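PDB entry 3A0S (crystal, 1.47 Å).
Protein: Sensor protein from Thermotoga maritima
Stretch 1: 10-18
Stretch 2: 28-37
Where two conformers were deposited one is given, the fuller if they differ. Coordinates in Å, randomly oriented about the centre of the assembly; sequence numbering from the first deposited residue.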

ATOM      1  N   LYS A  10       0.851  -8.443  -7.254  1.00 21.99           N
ATOM      2  CA  LYS A  10      -0.434  -8.622  -7.948  1.00 23.68           C
ATOM      3  C   LYS A  10      -1.351  -9.611  -7.229  1.00 22.88           C
ATOM      4  O   LYS A  10      -2.546  -9.701  -7.510  1.00 24.42           O
ATOM      5  N   ASP A  11      -0.800 -10.322  -6.247  1.00 21.55           N
ATOM      6  CA  ASP A  11      -1.631 -11.142  -5.382  1.00 22.17           C
ATOM      7  C   ASP A  11      -1.974 -10.515  -4.047  1.00 21.55           C
ATOM      8  O   ASP A  11      -2.550 -11.189  -3.188  1.00 23.30           O
ATOM      9  N   GLY A  12      -1.620  -9.255  -3.862  1.00 20.36           N
ATOM     10  CA  GLY A  12      -1.953  -8.550  -2.633  1.00 19.99           C
ATOM     11  C   GLY A  12      -0.947  -8.713  -1.515  1.00 19.54           C
ATOM     12  O   GLY A  12      -1.238  -8.306  -0.375  1.00 19.95           O
ATOM     13  N   ARG A  13       0.208  -9.309  -1.791  1.00 19.58           N
ATOM     14  CA  ARG A  13       1.238  -9.567  -0.776  1.00 19.60           C
ATOM     15  C   ARG A  13       2.173  -8.403  -0.602  1.00 19.18           C
ATOM     16  O   ARG A  13       2.619  -7.785  -1.565  1.00 18.85           O
ATOM     17  N   ILE A  14       2.557  -8.192   0.648  1.00 18.51           N
ATOM     18  CA  ILE A  14       3.431  -7.075   0.953  1.00 18.76           C
ATOM     19  C   ILE A  14       4.850  -7.431   0.501  1.00 18.62           C
ATOM     20  O   ILE A  14       5.494  -8.374   1.005  1.00 18.91           O
ATOM     21  N   THR A  15       5.372  -6.631  -0.435  1.00 18.52           N
ATOM     22  CA  THR A  15       6.727  -6.852  -0.928  1.00 19.37           C
ATOM     23  C   THR A  15       7.676  -5.764  -0.501  1.00 19.57           C
ATOM     24  O   THR A  15       8.898  -5.962  -0.570  1.00 20.15           O
ATOM     25  N   GLU A  16       7.149  -4.619  -0.067  1.00 19.42           N
ATOM     26  CA  GLU A  16       7.963  -3.529   0.508  1.00 20.55           C
ATOM     27  C   GLU A  16       7.219  -2.906   1.688  1.00 19.07           C
ATOM     28  O   GLU A  16       6.004  -2.782   1.626  1.00 18.12           O
ATOM     29  N   TRP A  17       7.956  -2.510   2.724  1.00 19.16           N
ATOM     30  CA  TRP A  17       7.384  -1.885   3.905  1.00 18.54           C
ATOM     31  C   TRP A  17       8.521  -1.118   4.535  1.00 19.67           C
ATOM     32  O   TRP A  17       9.385  -1.684   5.187  1.00 20.60           O
ATOM     33  N   ASN A  18       8.540   0.185   4.295  1.00 18.88           N
ATOM     34  CA  ASN A  18       9.746   0.937   4.603  1.00 18.33           C
ATOM     35  C   ASN A  18       9.764   1.375   6.067  1.00 18.89           C
ATOM     36  O   ASN A  18       8.818   1.100   6.857  1.00 19.64           O
ATOM     37  N   LYS A  28       7.070  -4.089  12.263  1.00 23.65           N
ATOM     38  CA  LYS A  28       8.346  -4.242  11.589  1.00 23.85           C
ATOM     39  C   LYS A  28       8.165  -4.897  10.217  1.00 22.21           C
ATOM     40  O   LYS A  28       7.289  -5.764  10.043  1.00 22.86           O
ATOM     41  N   LYS A  29       9.001  -4.510   9.254  1.00 21.25           N
ATOM     42  CA  LYS A  29       8.959  -5.112   7.934  1.00 21.30           C
ATOM     43  C   LYS A  29       8.972  -6.641   7.958  1.00 21.51           C
ATOM     44  O   LYS A  29       8.223  -7.298   7.248  1.00 21.40           O
ATOM     45  N   GLU A  30       9.839  -7.208   8.789  1.00 21.47           N
ATOM     46  CA  GLU A  30       9.994  -8.659   8.804  1.00 22.18           C
ATOM     47  C   GLU A  30       8.743  -9.349   9.335  1.00 21.40           C
ATOM     48  O   GLU A  30       8.499 -10.536   9.067  1.00 23.01           O
ATOM     49  N   ASN A  31       7.931  -8.594  10.060  1.00 21.49           N
ATOM     50  CA  ASN A  31       6.688  -9.142  10.577  1.00 21.03           C
ATOM     51  C   ASN A  31       5.509  -9.117   9.597  1.00 20.29           C
ATOM     52  O   ASN A  31       4.501  -9.815   9.817  1.00 20.71           O
ATOM     53  N   VAL A  32       5.650  -8.367   8.500  1.00 19.45           N
ATOM     54  CA  VAL A  32       4.554  -8.262   7.534  1.00 19.88           C
ATOM     55  C   VAL A  32       4.931  -8.718   6.115  1.00 18.95           C
ATOM     56  O   VAL A  32       4.063  -9.019   5.282  1.00 18.88           O
ATOM     57  N   LEU A  33       6.221  -8.770   5.822  1.00 19.26           N
ATOM     58  CA  LEU A  33       6.623  -9.097   4.472  1.00 19.10           C
ATOM     59  C   LEU A  33       6.067 -10.441   4.041  1.00 18.77           C
ATOM     60  O   LEU A  33       6.119 -11.413   4.810  1.00 19.25           O
ATOM     61  N   GLY A  34       5.531 -10.508   2.825  1.00 17.63           N
ATOM     62  CA  GLY A  34       4.989 -11.736   2.305  1.00 18.48           C
ATOM     63  C   GLY A  34       3.526 -11.962   2.618  1.00 18.39           C
ATOM     64  O   GLY A  34       2.899 -12.825   2.020  1.00 20.82           O
ATOM     65  N   ARG A  35       2.970 -11.198   3.543  1.00 18.25           N
ATOM     66  CA  ARG A  35       1.582 -11.417   3.963  1.00 18.51           C
ATOM     67  C   ARG A  35       0.617 -10.585   3.127  1.00 18.19           C
ATOM     68  O   ARG A  35       1.008  -9.536   2.566  1.00 18.49           O
ATOM     69  N   ARG A  36      -0.630 -11.048   3.055  1.00 18.87           N
ATOM     70  CA  ARG A  36      -1.620 -10.220   2.389  1.00 19.26           C
ATOM     71  C   ARG A  36      -1.975  -9.023   3.224  1.00 20.07           C
ATOM     72  O   ARG A  36      -2.330  -9.166   4.380  1.00 19.59           O
ATOM     73  N   LEU A  37      -1.892  -7.831   2.642  1.00 18.28           N
ATOM     74  CA  LEU A  37      -2.233  -6.617   3.378  1.00 18.75           C
ATOM     75  C   LEU A  37      -3.626  -6.690   3.966  1.00 19.58           C
ATOM     76  O   LEU A  37      -3.843  -6.242   5.098  1.00 19.48           O
TER

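The backbone sets the frame on which the side chains pack. Ile14 N donates to Arg35 O (2.8 Å) and Gly34 N to Ile14 O (2.8 Å), while Leu37 N donates to Gly12 O (3.1 Å); Arg13 and Arg36 lie at the single bridge between them. Both glycines have positive phi, 87° at Gly12 and 89° at Gly34, where a CB would jam against the preceding carbonyl oxygen. At Gly12 it would also fall 3.0 Å from Arg36 CD.

The apolar packing centres on Ile14, Trp17, Val32 and Leu37, all buried. Trp17 and Val32 point toward the opposing stretch. With chi1 t and chi2 -83°, Trp17 offers a broad ring face to Val32 (chi1 m), whose CG2 sits 3.6 Å from the centroid of the five-membered ring of Trp17, 21° off its normal, a CH-pi contact. Leu37 (t, p) meets the ring edge, its CD1 4.2 Å from Trp17 CZ3. Ile14, in m, t, points sideways, yet its long branch reaches both neighbours: Ile14 CD1 is 3.8 Å from Val32 CB and 4.0 Å from Leu37 CD1. Leu33 starts away from strand 14-17, but its t, p rotamer brings CD1 back to 3.5 Å from Ile14 O.

The polar contacts use long, flexible chains at the margin. Arg13 (m, t, t) extends so that NH1 donates to Gly34 O at 3.2 Å. Its guanidinium also has Arg36 NE over one face, and Arg13 NH2 lies 3.5 Å from Arg36 NH2; these are two donors of like charge, so this proximity is no hydrogen bond. Lys29, all t, lays its aliphatic chain beside Trp17, with CD 3.4 Å from Trp17 O. One water accepts from Trp17 N (2.9 Å) and, weakly, from Lys29 NZ (3.1 Å), linking the stretches where no direct hydrogen bond does.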

ATOM      1  CB  LYS A  10      -0.209  -9.054  -9.402  1.00 23.39           C
ATOM      2  CG  LYS A  10       0.508 -10.367  -9.574  1.00 24.66           C
ATOM      3  CD  LYS A  10       0.455 -10.807 -11.059  1.00 27.46           C
ATOM      4  CE  LYS A  10       1.647 -10.396 -11.816  1.00 31.81           C
ATOM      5  NZ  LYS A  10       2.174 -11.457 -12.775  1.00 27.57           N
ATOM      6  CB  ASP A  11      -0.983 -12.500  -5.178  1.00 21.89           C
ATOM      7  CG  ASP A  11      -0.774 -13.214  -6.483  1.00 23.29           C
ATOM      8  OD1 ASP A  11      -1.767 -13.554  -7.150  1.00 25.25           O
ATOM      9  OD2 ASP A  11       0.372 -13.383  -6.862  1.00 23.40           O
ATOM     10  CB  ARG A  13       2.083 -10.781  -1.158  1.00 20.25           C
ATOM     11  CG  ARG A  13       1.188 -11.962  -1.371  1.00 24.72           C
ATOM     12  CD  ARG A  13       1.869 -13.240  -1.229  1.00 25.99           C
ATOM     13  NE  ARG A  13       0.844 -14.294  -1.328  1.00 27.59           N
ATOM     14  CZ  ARG A  13       0.172 -14.845  -0.322  1.00 27.33           C
ATOM     15  NH1 ARG A  13       0.379 -14.487   0.958  1.00 27.95           N
ATOM     16  NH2 ARG A  13      -0.719 -15.804  -0.595  1.00 28.02           N
ATOM     17  CB  ILE A  14       3.406  -6.724   2.464  1.00 18.25           C
ATOM     18  CG1 ILE A  14       2.052  -6.184   2.852  1.00 20.49           C
ATOM     19  CG2 ILE A  14       4.476  -5.695   2.815  1.00 18.68           C
ATOM     20  CD1 ILE A  14       1.817  -6.276   4.368  1.00 18.17           C
ATOM     21  CB  THR A  15       6.783  -6.981  -2.452  1.00 20.54           C
ATOM     22  OG1 THR A  15       6.295  -5.758  -3.017  1.00 21.90           O
ATOM     23  CG2 THR A  15       5.939  -8.163  -2.914  1.00 21.14           C
ATOM     24  CB  GLU A  16       8.320  -2.444  -0.555  1.00 21.18           C
ATOM     25  CG  GLU A  16       9.071  -2.968  -1.811  1.00 24.75           C
ATOM     26  CD  GLU A  16       9.485  -1.883  -2.812  1.00 25.76           C
ATOM     27  OE1 GLU A  16       8.714  -0.943  -3.119  1.00 27.89           O
ATOM     28  OE2 GLU A  16      10.629  -2.005  -3.288  1.00 31.26           O
ATOM     29  CB  TRP A  17       6.861  -2.962   4.843  1.00 17.58           C
ATOM     30  CG  TRP A  17       6.168  -2.503   6.101  1.00 18.42           C
ATOM     31  CD1 TRP A  17       6.767  -2.137   7.287  1.00 20.01           C
ATOM     32  CD2 TRP A  17       4.752  -2.444   6.332  1.00 17.67           C
ATOM     33  NE1 TRP A  17       5.806  -1.845   8.231  1.00 20.85           N
ATOM     34  CE2 TRP A  17       4.558  -2.024   7.668  1.00 18.63           C
ATOM     35  CE3 TRP A  17       3.627  -2.718   5.540  1.00 18.60           C
ATOM     36  CZ2 TRP A  17       3.272  -1.869   8.227  1.00 20.47           C
ATOM     37  CZ3 TRP A  17       2.351  -2.600   6.109  1.00 20.17           C
ATOM     38  CH2 TRP A  17       2.188  -2.154   7.429  1.00 20.37           C
ATOM     39  CB  ASN A  18       9.964   2.128   3.635  1.00 18.51           C
ATOM     40  CG  ASN A  18       8.994   3.257   3.856  1.00 19.25           C
ATOM     41  OD1 ASN A  18       7.983   3.138   4.564  1.00 18.72           O
ATOM     42  ND2 ASN A  18       9.307   4.414   3.241  1.00 18.82           N
ATOM     43  CB  LYS A  28       9.306  -5.051  12.453  1.00 24.98           C
ATOM     44  CG  LYS A  28       9.911  -4.226  13.565  1.00 28.97           C
ATOM     45  CD  LYS A  28      10.662  -5.113  14.540  1.00 35.30           C
ATOM     46  CE  LYS A  28      11.398  -4.263  15.573  1.00 38.09           C
ATOM     47  NZ  LYS A  28      12.351  -5.088  16.373  1.00 40.58           N
ATOM     48  CB  LYS A  29      10.118  -4.525   7.096  1.00 21.46           C
ATOM     49  CG  LYS A  29      10.313  -5.137   5.755  1.00 25.53           C
ATOM     50  CD  LYS A  29      11.438  -4.437   5.016  1.00 28.07           C
ATOM     51  CE  LYS A  29      11.596  -5.076   3.665  1.00 31.85           C
ATOM     52  NZ  LYS A  29      12.825  -4.586   2.992  1.00 35.45           N
ATOM     53  CB  GLU A  30      11.223  -9.053   9.617  1.00 22.90           C
ATOM     54  CG  GLU A  30      11.215  -8.522  11.036  1.00 28.02           C
ATOM     55  CD  GLU A  30      11.972  -7.200  11.202  1.00 31.41           C
ATOM     56  OE1 GLU A  30      12.112  -6.392  10.229  1.00 28.52           O
ATOM     57  OE2 GLU A  30      12.459  -6.986  12.342  1.00 35.15           O
ATOM     58  CB  ASN A  31       6.359  -8.435  11.893  1.00 23.22           C
ATOM     59  CG  ASN A  31       7.376  -8.777  12.997  1.00 24.58           C
ATOM     60  OD1 ASN A  31       7.723  -7.935  13.813  1.00 33.54           O
ATOM     61  ND2 ASN A  31       7.873 -10.002  12.986  1.00 29.81           N
ATOM     62  CB  VAL A  32       3.943  -6.826   7.490  1.00 21.00           C
ATOM     63  CG1 VAL A  32       3.286  -6.475   8.846  1.00 21.20           C
ATOM     64  CG2 VAL A  32       4.986  -5.785   7.075  1.00 21.71           C
ATOM     65  CB  LEU A  33       8.144  -9.159   4.455  0.50 20.60           C
ATOM     66  CG  LEU A  33       8.797  -9.151   3.089  0.50 19.16           C
ATOM     67  CD1 LEU A  33       8.677  -7.806   2.383  0.50 19.02           C
ATOM     68  CD2 LEU A  33      10.264  -9.502   3.283  0.50 20.90           C
ATOM     69  CB  ARG A  35       1.414 -11.086   5.438  1.00 18.13           C
ATOM     70  CG  ARG A  35       2.402 -11.837   6.312  1.00 17.73           C
ATOM     71  CD  ARG A  35       2.240 -11.488   7.763  1.00 17.42           C
ATOM     72  NE  ARG A  35       3.210 -12.202   8.606  1.00 17.72           N
ATOM     73  CZ  ARG A  35       2.988 -13.395   9.128  1.00 16.52           C
ATOM     74  NH1 ARG A  35       1.827 -14.029   8.899  1.00 16.56           N
ATOM     75  NH2 ARG A  35       3.905 -13.969   9.912  1.00 17.35           N
ATOM     76  CB  ARG A  36      -2.793 -10.977   1.813  0.50 21.17           C
ATOM     77  CG  ARG A  36      -2.496 -11.200   0.350  0.50 22.04           C
ATOM     78  CD  ARG A  36      -3.709 -11.421  -0.364  0.50 21.50           C
ATOM     79  NE  ARG A  36      -3.813 -12.849  -0.649  0.50 21.97           N
ATOM     80  CZ  ARG A  36      -4.043 -13.827   0.223  0.50 29.24           C
ATOM     81  NH1 ARG A  36      -4.201 -13.587   1.509  0.50 29.73           N
ATOM     82  NH2 ARG A  36      -4.095 -15.080  -0.212  0.50 30.73           N
ATOM     83  CB  LEU A  37      -2.136  -5.364   2.472  1.00 18.84           C
ATOM     84  CG  LEU A  37      -2.370  -4.050   3.228  1.00 19.12           C
ATOM     85  CD1 LEU A  37      -1.263  -3.783   4.256  1.00 19.06           C
ATOM     86  CD2 LEU A  37      -2.390  -2.873   2.259  1.00 20.41           C
TER
HETATM   87  O   HOH W   1      10.792  -2.507   1.933  1.00 24.55           O